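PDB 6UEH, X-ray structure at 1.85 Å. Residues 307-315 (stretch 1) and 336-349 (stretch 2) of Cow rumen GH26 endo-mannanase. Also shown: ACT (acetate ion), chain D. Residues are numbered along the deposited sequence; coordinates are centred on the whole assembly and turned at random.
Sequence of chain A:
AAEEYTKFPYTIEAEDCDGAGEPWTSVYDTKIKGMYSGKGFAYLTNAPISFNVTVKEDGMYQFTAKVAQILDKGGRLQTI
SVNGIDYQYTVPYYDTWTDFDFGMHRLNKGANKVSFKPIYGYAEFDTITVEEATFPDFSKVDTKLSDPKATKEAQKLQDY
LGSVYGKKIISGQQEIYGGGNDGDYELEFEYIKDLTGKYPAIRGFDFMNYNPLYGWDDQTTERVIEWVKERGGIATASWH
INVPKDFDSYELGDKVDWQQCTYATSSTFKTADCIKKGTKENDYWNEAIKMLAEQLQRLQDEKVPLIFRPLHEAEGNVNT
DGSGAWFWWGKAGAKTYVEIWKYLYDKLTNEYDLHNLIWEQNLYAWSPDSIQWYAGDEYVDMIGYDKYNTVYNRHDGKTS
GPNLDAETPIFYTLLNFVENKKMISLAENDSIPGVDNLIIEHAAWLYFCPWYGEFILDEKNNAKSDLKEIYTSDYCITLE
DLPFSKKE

Stretch 1, residues 307-315: IFRPLHEAE
Stretch 2 (336-349) TYVEIWKYLYDKLT

Leu 311 is the apolar centre of this contact, covered more extensively by the other stretch than any other residue. The chain leaves the strand that begins stretch 1 and turns at Leu 311 through a left-handed conformation (phi/psi 50/46), and its CA-to-CB bond points toward the helix of residues 336-349. With chi1 m and chi2 t, its CD1 enters a groove lined by successive helical turns: 3.6 Å from Trp 341 CA, 3.9 Å from Leu 344 CD2 and 4.1 Å from Ile 340 CG2. The approach to a helix CA shows how deeply the leucine sits; the two CA atoms, Leu 311 and Trp 341, are 7.1 Å apart.

Register follows the helix repeat. Tyr 337, Ile 340 with its neighbour Trp 341, Leu 344 and Leu 348 follow one another at intervals of roughly one helical turn along the helix, while the backbone N-H of each residue from Ile 340 to Thr 349 bonds to the carbonyl four residues earlier, with a wider pi-type turn also present at 347-349. The directions run opposite: Phe 308 meets Leu 348, Pro 310 meets Leu 344, and Ala 314 meets Tyr 337.

Outward on one flank, Pro 310 CB lies 3.6 Å from Leu 344 CD2 (chi1 t, chi2 p). Beyond it, Phe 308 (chi1 t, chi2 44°) brings CE2 to 3.8 Å from Leu 348 CD1. Trp 341 (chi1 t, chi2 -83°) starts sideways, but its indole swings nearer, presenting its edge to the proline carbonyl, with CZ3 3.2 Å from Pro 310 O.

Tyr 337 (chi1 165°, chi2 75°) joins the apolar and polar parts. Ala 314 CB sits over its ring face, 3.4 Å from Tyr 337 CZ, a CH-pi contact, whereas Tyr 337 OH donates a 2.7 Å hydrogen bond to Leu 311 O near the ring plane. The CA-to-CB bonds of His 312 and Glu 313 point away from the helix; His 312 NE2 donates to acetate OXT at 2.9 Å.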

ATOM      1  N   ILE A 307       5.790  12.846  -8.467  1.00 14.09           N
ATOM      2  CA  ILE A 307       4.865  11.834  -7.972  1.00 13.92           C
ATOM      3  C   ILE A 307       3.955  12.512  -6.953  1.00 14.16           C
ATOM      4  O   ILE A 307       4.313  12.665  -5.784  1.00 15.29           O
ATOM      5  CB  ILE A 307       5.593  10.635  -7.338  1.00 14.92           C
ATOM      6  CG1 ILE A 307       6.581  10.027  -8.339  1.00 16.33           C
ATOM      7  CG2 ILE A 307       4.589   9.587  -6.865  1.00 14.04           C
ATOM      8  CD1 ILE A 307       7.481   8.961  -7.753  1.00 18.51           C
ATOM      9  N   PHE A 308       2.785  12.938  -7.415  1.00 13.68           N
ATOM     10  CA  PHE A 308       1.880  13.750  -6.612  1.00 14.39           C
ATOM     11  C   PHE A 308       0.879  12.873  -5.866  1.00 14.40           C
ATOM     12  O   PHE A 308       0.116  12.123  -6.482  1.00 13.44           O
ATOM     13  CB  PHE A 308       1.159  14.763  -7.509  1.00 15.26           C
ATOM     14  CG  PHE A 308       0.355  15.783  -6.758  1.00 16.85           C
ATOM     15  CD1 PHE A 308       0.869  16.396  -5.627  1.00 18.18           C
ATOM     16  CD2 PHE A 308      -0.910  16.145  -7.195  1.00 17.00           C
ATOM     17  CE1 PHE A 308       0.128  17.343  -4.937  1.00 18.19           C
ATOM     18  CE2 PHE A 308      -1.653  17.091  -6.510  1.00 16.22           C
ATOM     19  CZ  PHE A 308      -1.132  17.688  -5.381  1.00 16.16           C
ATOM     20  N   ARG A 309       0.892  12.971  -4.538  1.00 14.21           N
ATOM     21  CA  ARG A 309       0.044  12.136  -3.692  1.00 15.22           C
ATOM     22  C   ARG A 309      -0.900  12.989  -2.837  1.00 16.35           C
ATOM     23  O   ARG A 309      -0.736  13.088  -1.621  1.00 17.20           O
ATOM     24  CB  ARG A 309       0.916  11.236  -2.805  1.00 15.09           C
ATOM     25  CG  ARG A 309       0.166  10.143  -2.056  1.00 15.00           C
ATOM     26  CD  ARG A 309       1.138   9.189  -1.372  1.00 15.60           C
ATOM     27  NE  ARG A 309       2.046   9.882  -0.461  1.00 15.53           N
ATOM     28  CZ  ARG A 309       1.924   9.874   0.863  1.00 16.07           C
ATOM     29  NH1 ARG A 309       0.936   9.195   1.437  1.00 15.60           N
ATOM     30  NH2 ARG A 309       2.797  10.533   1.615  1.00 16.49           N
ATOM     31  N   PRO A 310      -1.898  13.615  -3.478  1.00 15.67           N
ATOM     32  CA  PRO A 310      -2.847  14.433  -2.724  1.00 15.01           C
ATOM     33  C   PRO A 310      -3.901  13.560  -2.066  1.00 14.81           C
ATOM     34  O   PRO A 310      -3.974  12.376  -2.398  1.00 14.88           O
ATOM     35  CB  PRO A 310      -3.465  15.317  -3.804  1.00 14.57           C
ATOM     36  CG  PRO A 310      -3.501  14.416  -5.001  1.00 14.79           C
ATOM     37  CD  PRO A 310      -2.263  13.539  -4.905  1.00 15.12           C
ATOM     38  N   LEU A 311      -4.692  14.129  -1.157  1.00 15.56           N
ATOM     39  CA  LEU A 311      -5.863  13.447  -0.611  1.00 15.36           C
ATOM     40  C   LEU A 311      -5.517  12.046  -0.120  1.00 15.64           C
ATOM     41  O   LEU A 311      -6.226  11.081  -0.411  1.00 16.01           O
ATOM     42  CB  LEU A 311      -6.966  13.379  -1.672  1.00 15.08           C
ATOM     43  CG  LEU A 311      -7.423  14.729  -2.232  1.00 14.01           C
ATOM     44  CD1 LEU A 311      -8.259  14.547  -3.491  1.00 14.31           C
ATOM     45  CD2 LEU A 311      -8.211  15.489  -1.178  1.00 11.62           C
ATOM     46  N   HIS A 312      -4.417  11.948   0.620  1.00 14.99           N
ATOM     47  CA  HIS A 312      -3.837  10.659   0.973  1.00 15.94           C
ATOM     48  C   HIS A 312      -4.453  10.052   2.233  1.00 17.81           C
ATOM     49  O   HIS A 312      -5.165  10.731   2.976  1.00 18.40           O
ATOM     50  CB  HIS A 312      -2.320  10.804   1.144  1.00 15.69           C
ATOM     51  CG  HIS A 312      -1.916  11.614   2.337  1.00 15.49           C
ATOM     52  ND1 HIS A 312      -2.299  12.927   2.511  1.00 15.70           N
ATOM     53  CD2 HIS A 312      -1.152  11.299   3.409  1.00 16.78           C
ATOM     54  CE1 HIS A 312      -1.797  13.383   3.645  1.00 16.90           C
ATOM     55  NE2 HIS A 312      -1.095  12.416   4.208  1.00 17.65           N
ATOM     56  N   GLU A 313      -4.176   8.766   2.448  1.00 17.64           N
ATOM     57  CA  GLU A 313      -4.671   8.017   3.605  1.00 17.97           C
ATOM     58  C   GLU A 313      -6.174   8.197   3.805  1.00 18.37           C
ATOM     59  O   GLU A 313      -6.647   8.328   4.934  1.00 19.29           O
ATOM     60  CB  GLU A 313      -3.915   8.434   4.870  1.00 18.34           C
ATOM     61  CG  GLU A 313      -2.420   8.157   4.814  1.00 18.28           C
ATOM     62  CD  GLU A 313      -1.710   8.491   6.120  1.00 20.30           C
ATOM     63  OE1 GLU A 313      -2.366   9.018   7.041  1.00 20.69           O
ATOM     64  OE2 GLU A 313      -0.493   8.230   6.228  1.00 19.88           O
ATOM     65  N   ALA A 314      -6.910   8.189   2.699  1.00 18.01           N
ATOM     66  CA  ALA A 314      -8.319   8.579   2.687  1.00 19.22           C
ATOM     67  C   ALA A 314      -9.202   7.766   3.630  1.00 20.22           C
ATOM     68  O   ALA A 314      -9.918   8.334   4.456  1.00 21.10           O
ATOM     69  CB  ALA A 314      -8.861   8.490   1.276  1.00 19.54           C
ATOM     70  N   GLU A 315      -9.166   6.443   3.499  1.00 20.16           N
ATOM     71  CA  GLU A 315     -10.036   5.592   4.302  1.00 21.15           C
ATOM     72  C   GLU A 315      -9.721   5.694   5.791  1.00 22.46           C
ATOM     73  O   GLU A 315     -10.627   5.692   6.625  1.00 24.81           O
ATOM     74  CB  GLU A 315      -9.937   4.131   3.859  1.00 20.20           C
ATOM     75  CG  GLU A 315     -10.827   3.202   4.679  1.00 21.06           C
ATOM     76  CD  GLU A 315     -10.754   1.752   4.240  1.00 21.33           C
ATOM     77  OE1 GLU A 315     -10.018   1.451   3.276  1.00 20.26           O
ATOM     78  OE2 GLU A 315     -11.437   0.913   4.867  1.00 21.88           O
ATOM     79  N   THR A 336     -18.085   9.950  -1.778  1.00 23.20           N
ATOM     80  CA  THR A 336     -17.821  11.384  -1.811  1.00 22.12           C
ATOM     81  C   THR A 336     -16.338  11.651  -2.031  1.00 21.44           C
ATOM     82  O   THR A 336     -15.968  12.551  -2.791  1.00 23.05           O
ATOM     83  CB  THR A 336     -18.283  12.077  -0.513  1.00 21.23           C
ATOM     84  OG1 THR A 336     -19.709  11.988  -0.408  1.00 22.30           O
ATOM     85  CG2 THR A 336     -17.871  13.546  -0.513  1.00 20.65           C
ATOM     86  N   TYR A 337     -15.491  10.860  -1.379  1.00 19.39           N
ATOM     87  CA  TYR A 337     -14.049  11.031  -1.507  1.00 18.43           C
ATOM     88  C   TYR A 337     -13.581  10.879  -2.950  1.00 19.20           C
ATOM     89  O   TYR A 337     -12.794  11.688  -3.439  1.00 20.01           O
ATOM     90  CB  TYR A 337     -13.284  10.037  -0.628  1.00 18.04           C
ATOM     91  CG  TYR A 337     -11.826   9.964  -1.019  1.00 17.85           C
ATOM     92  CD1 TYR A 337     -10.945  10.981  -0.675  1.00 17.05           C
ATOM     93  CD2 TYR A 337     -11.336   8.897  -1.767  1.00 18.12           C
ATOM     94  CE1 TYR A 337      -9.614  10.934  -1.050  1.00 16.59           C
ATOM     95  CE2 TYR A 337     -10.007   8.842  -2.144  1.00 17.90           C
ATOM     96  CZ  TYR A 337      -9.151   9.862  -1.783  1.00 17.26           C
ATOM     97  OH  TYR A 337      -7.823   9.808  -2.158  1.00 16.92           O
ATOM     98  N   VAL A 338     -14.051   9.829  -3.619  1.00 19.30           N
ATOM     99  CA  VAL A 338     -13.673   9.575  -5.006  1.00 18.13           C
ATOM    100  C   VAL A 338     -14.082  10.749  -5.893  1.00 18.69           C
ATOM    101  O   VAL A 338     -13.335  11.148  -6.789  1.00 18.67           O
ATOM    102  CB  VAL A 338     -14.307   8.263  -5.534  1.00 20.18           C
ATOM    103  CG1 VAL A 338     -14.106   8.126  -7.037  1.00 19.99           C
ATOM    104  CG2 VAL A 338     -13.718   7.059  -4.810  1.00 19.87           C
ATOM    105  N   GLU A 339     -15.255  11.316  -5.623  1.00 19.33           N
ATOM    106  CA  GLU A 339     -15.726  12.481  -6.366  1.00 20.43           C
ATOM    107  C   GLU A 339     -14.802  13.681  -6.143  1.00 19.46           C
ATOM    108  O   GLU A 339     -14.542  14.450  -7.066  1.00 19.75           O
ATOM    109  CB  GLU A 339     -17.164  12.827  -5.970  1.00 23.36           C
ATOM    110  CG  GLU A 339     -18.179  11.751  -6.345  1.00 27.39           C
ATOM    111  CD  GLU A 339     -19.595  12.091  -5.911  1.00 33.81           C
ATOM    112  OE1 GLU A 339     -20.437  11.169  -5.852  1.00 36.57           O
ATOM    113  OE2 GLU A 339     -19.868  13.278  -5.634  1.00 35.73           O
ATOM    114  N   ILE A 340     -14.297  13.826  -4.922  1.00 18.88           N
ATOM    115  CA  ILE A 340     -13.361  14.900  -4.605  1.00 18.74           C
ATOM    116  C   ILE A 340     -12.040  14.709  -5.349  1.00 17.72           C
ATOM    117  O   ILE A 340     -11.482  15.665  -5.887  1.00 16.35           O
ATOM    118  CB  ILE A 340     -13.094  14.990  -3.089  1.00 19.29           C
ATOM    119  CG1 ILE A 340     -14.382  15.355  -2.347  1.00 21.33           C
ATOM    120  CG2 ILE A 340     -12.002  16.010  -2.793  1.00 18.70           C
ATOM    121  CD1 ILE A 340     -14.225  15.439  -0.844  1.00 15.49           C
ATOM    122  N   TRP A 341     -11.550  13.470  -5.386  1.00 17.11           N
ATOM    123  CA  TRP A 341     -10.336  13.147  -6.133  1.00 16.06           C
ATOM    124  C   TRP A 341     -10.487  13.494  -7.609  1.00 16.30           C
ATOM    125  O   TRP A 341      -9.604  14.113  -8.209  1.00 16.21           O
ATOM    126  CB  TRP A 341      -9.983  11.663  -5.987  1.00 15.86           C
ATOM    127  CG  TRP A 341      -8.778  11.244  -6.792  1.00 15.53           C
ATOM    128  CD1 TRP A 341      -8.749  10.912  -8.119  1.00 16.22           C
ATOM    129  CD2 TRP A 341      -7.432  11.108  -6.318  1.00 15.86           C
ATOM    130  NE1 TRP A 341      -7.470  10.579  -8.498  1.00 16.00           N
ATOM    131  CE2 TRP A 341      -6.641  10.693  -7.412  1.00 15.91           C
ATOM    132  CE3 TRP A 341      -6.817  11.296  -5.076  1.00 15.70           C
ATOM    133  CZ2 TRP A 341      -5.271  10.463  -7.300  1.00 16.21           C
ATOM    134  CZ3 TRP A 341      -5.454  11.068  -4.967  1.00 15.30           C
ATOM    135  CH2 TRP A 341      -4.697  10.658  -6.072  1.00 15.40           C
ATOM    136  N   LYS A 342     -11.606  13.082  -8.195  1.00 17.31           N
ATOM    137  CA  LYS A 342     -11.878  13.369  -9.598  1.00 18.16           C
ATOM    138  C   LYS A 342     -11.971  14.872  -9.837  1.00 17.08           C
ATOM    139  O   LYS A 342     -11.515  15.371 -10.865  1.00 17.22           O
ATOM    140  CB  LYS A 342     -13.164  12.674 -10.051  1.00 19.45           C
ATOM    141  CG  LYS A 342     -13.061  11.155 -10.083  1.00 20.87           C
ATOM    142  CD  LYS A 342     -14.339  10.522 -10.611  1.00 23.42           C
ATOM    143  CE  LYS A 342     -14.219   9.009 -10.673  1.00 25.22           C
ATOM    144  NZ  LYS A 342     -15.475   8.372 -11.159  1.00 27.47           N
ATOM    145  N   TYR A 343     -12.551  15.587  -8.878  1.00 17.31           N
ATOM    146  CA  TYR A 343     -12.651  17.043  -8.946  1.00 17.84           C
ATOM    147  C   TYR A 343     -11.268  17.674  -9.052  1.00 17.00           C
ATOM    148  O   TYR A 343     -11.018  18.497  -9.931  1.00 17.66           O
ATOM    149  CB  TYR A 343     -13.391  17.588  -7.718  1.00 17.38           C
ATOM    150  CG  TYR A 343     -13.642  19.083  -7.735  1.00 17.41           C
ATOM    151  CD1 TYR A 343     -12.682  19.978  -7.278  1.00 16.84           C
ATOM    152  CD2 TYR A 343     -14.850  19.597  -8.190  1.00 18.41           C
ATOM    153  CE1 TYR A 343     -12.914  21.343  -7.286  1.00 18.03           C
ATOM    154  CE2 TYR A 343     -15.091  20.959  -8.199  1.00 19.17           C
ATOM    155  CZ  TYR A 343     -14.119  21.828  -7.746  1.00 19.43           C
ATOM    156  OH  TYR A 343     -14.356  23.185  -7.758  1.00 20.27           O
ATOM    157  N   LEU A 344     -10.372  17.276  -8.153  1.00 15.83           N
ATOM    158  CA  LEU A 344      -9.012  17.806  -8.131  1.00 15.68           C
ATOM    159  C   LEU A 344      -8.256  17.440  -9.404  1.00 16.44           C
ATOM    160  O   LEU A 344      -7.569  18.277  -9.992  1.00 17.08           O
ATOM    161  CB  LEU A 344      -8.255  17.290  -6.905  1.00 13.55           C
ATOM    162  CG  LEU A 344      -6.789  17.718  -6.787  1.00 13.50           C
ATOM    163  CD1 LEU A 344      -6.667  19.238  -6.698  1.00 14.49           C
ATOM    164  CD2 LEU A 344      -6.127  17.051  -5.591  1.00 13.74           C
ATOM    165  N   TYR A 345      -8.394  16.186  -9.824  1.00 15.44           N
ATOM    166  CA  TYR A 345      -7.749  15.692 -11.036  1.00 15.35           C
ATOM    167  C   TYR A 345      -8.181  16.508 -12.250  1.00 17.12           C
ATOM    168  O   TYR A 345      -7.349  16.946 -13.045  1.00 16.90           O
ATOM    169  CB  TYR A 345      -8.080  14.212 -11.246  1.00 16.06           C
ATOM    170  CG  TYR A 345      -7.340  13.537 -12.385  1.00 16.69           C
ATOM    171  CD1 TYR A 345      -7.727  13.729 -13.705  1.00 17.53           C
ATOM    172  CD2 TYR A 345      -6.276  12.678 -12.134  1.00 16.27           C
ATOM    173  CE1 TYR A 345      -7.061  13.104 -14.746  1.00 18.38           C
ATOM    174  CE2 TYR A 345      -5.607  12.045 -13.169  1.00 12.89           C
ATOM    175  CZ  TYR A 345      -6.005  12.262 -14.473  1.00 16.55           C
ATOM    176  OH  TYR A 345      -5.345  11.637 -15.507  1.00 16.32           O
ATOM    177  N   ASP A 346      -9.488  16.700 -12.390  1.00 18.68           N
ATOM    178  CA  ASP A 346     -10.033  17.457 -13.511  1.00 21.50           C
ATOM    179  C   ASP A 346      -9.627  18.925 -13.450  1.00 19.12           C
ATOM    180  O   ASP A 346      -9.304  19.525 -14.473  1.00 17.65           O
ATOM    181  CB  ASP A 346     -11.558  17.338 -13.550  1.00 25.33           C
ATOM    182  CG  ASP A 346     -12.026  15.940 -13.915  1.00 29.90           C
ATOM    183  OD1 ASP A 346     -11.190  15.133 -14.375  1.00 30.72           O
ATOM    184  OD2 ASP A 346     -13.232  15.655 -13.756  1.00 31.17           O
ATOM    185  N   LYS A 347      -9.648  19.501 -12.251  1.00 18.94           N
ATOM    186  CA  LYS A 347      -9.278  20.903 -12.073  1.00 20.94           C
ATOM    187  C   LYS A 347      -7.825  21.167 -12.460  1.00 18.97           C
ATOM    188  O   LYS A 347      -7.538  22.114 -13.190  1.00 20.15           O
ATOM    189  CB  LYS A 347      -9.516  21.345 -10.628  1.00 24.03           C
ATOM    190  CG  LYS A 347     -10.901  21.922 -10.370  1.00 28.18           C
ATOM    191  CD  LYS A 347     -11.104  23.225 -11.128  1.00 31.32           C
ATOM    192  CE  LYS A 347     -12.440  23.873 -10.783  1.00 35.16           C
ATOM    193  NZ  LYS A 347     -13.607  23.048 -11.208  1.00 37.41           N
ATOM    194  N   LEU A 348      -6.913  20.328 -11.975  1.00 17.31           N
ATOM    195  CA  LEU A 348      -5.488  20.526 -12.230  1.00 16.98           C
ATOM    196  C   LEU A 348      -5.114  20.273 -13.689  1.00 17.45           C
ATOM    197  O   LEU A 348      -4.325  21.022 -14.267  1.00 17.34           O
ATOM    198  CB  LEU A 348      -4.643  19.628 -11.320  1.00 15.85           C
ATOM    199  CG  LEU A 348      -4.619  19.961  -9.823  1.00 14.56           C
ATOM    200  CD1 LEU A 348      -3.512  19.184  -9.119  1.00 13.56           C
ATOM    201  CD2 LEU A 348      -4.455  21.459  -9.592  1.00 14.53           C
ATOM    202  N   THR A 349      -5.677  19.223 -14.283  1.00 17.13           N
ATOM    203  CA  THR A 349      -5.299  18.842 -15.642  1.00 18.55           C
ATOM    204  C   THR A 349      -5.997  19.683 -16.707  1.00 21.84           C
ATOM    205  O   THR A 349      -5.398  20.015 -17.727  1.00 23.48           O
ATOM    206  CB  THR A 349      -5.592  17.348 -15.926  1.00 18.16           C
ATOM    207  OG1 THR A 349      -6.995  17.086 -15.783  1.00 18.35           O
ATOM    208  CG2 THR A 349      -4.803  16.456 -14.975  1.00 17.02           C
TER
HETATM  209  C   ACT D 603       1.033  11.924   7.436  1.00 27.04           C
HETATM  210  O   ACT D 603       0.284  12.788   7.944  1.00 26.89           O
HETATM  211  OXT ACT D 603       0.936  11.776   6.198  1.00 25.18           O
HETATM  212  CH3 ACT D 603       1.991  11.121   8.264  1.00 27.65           C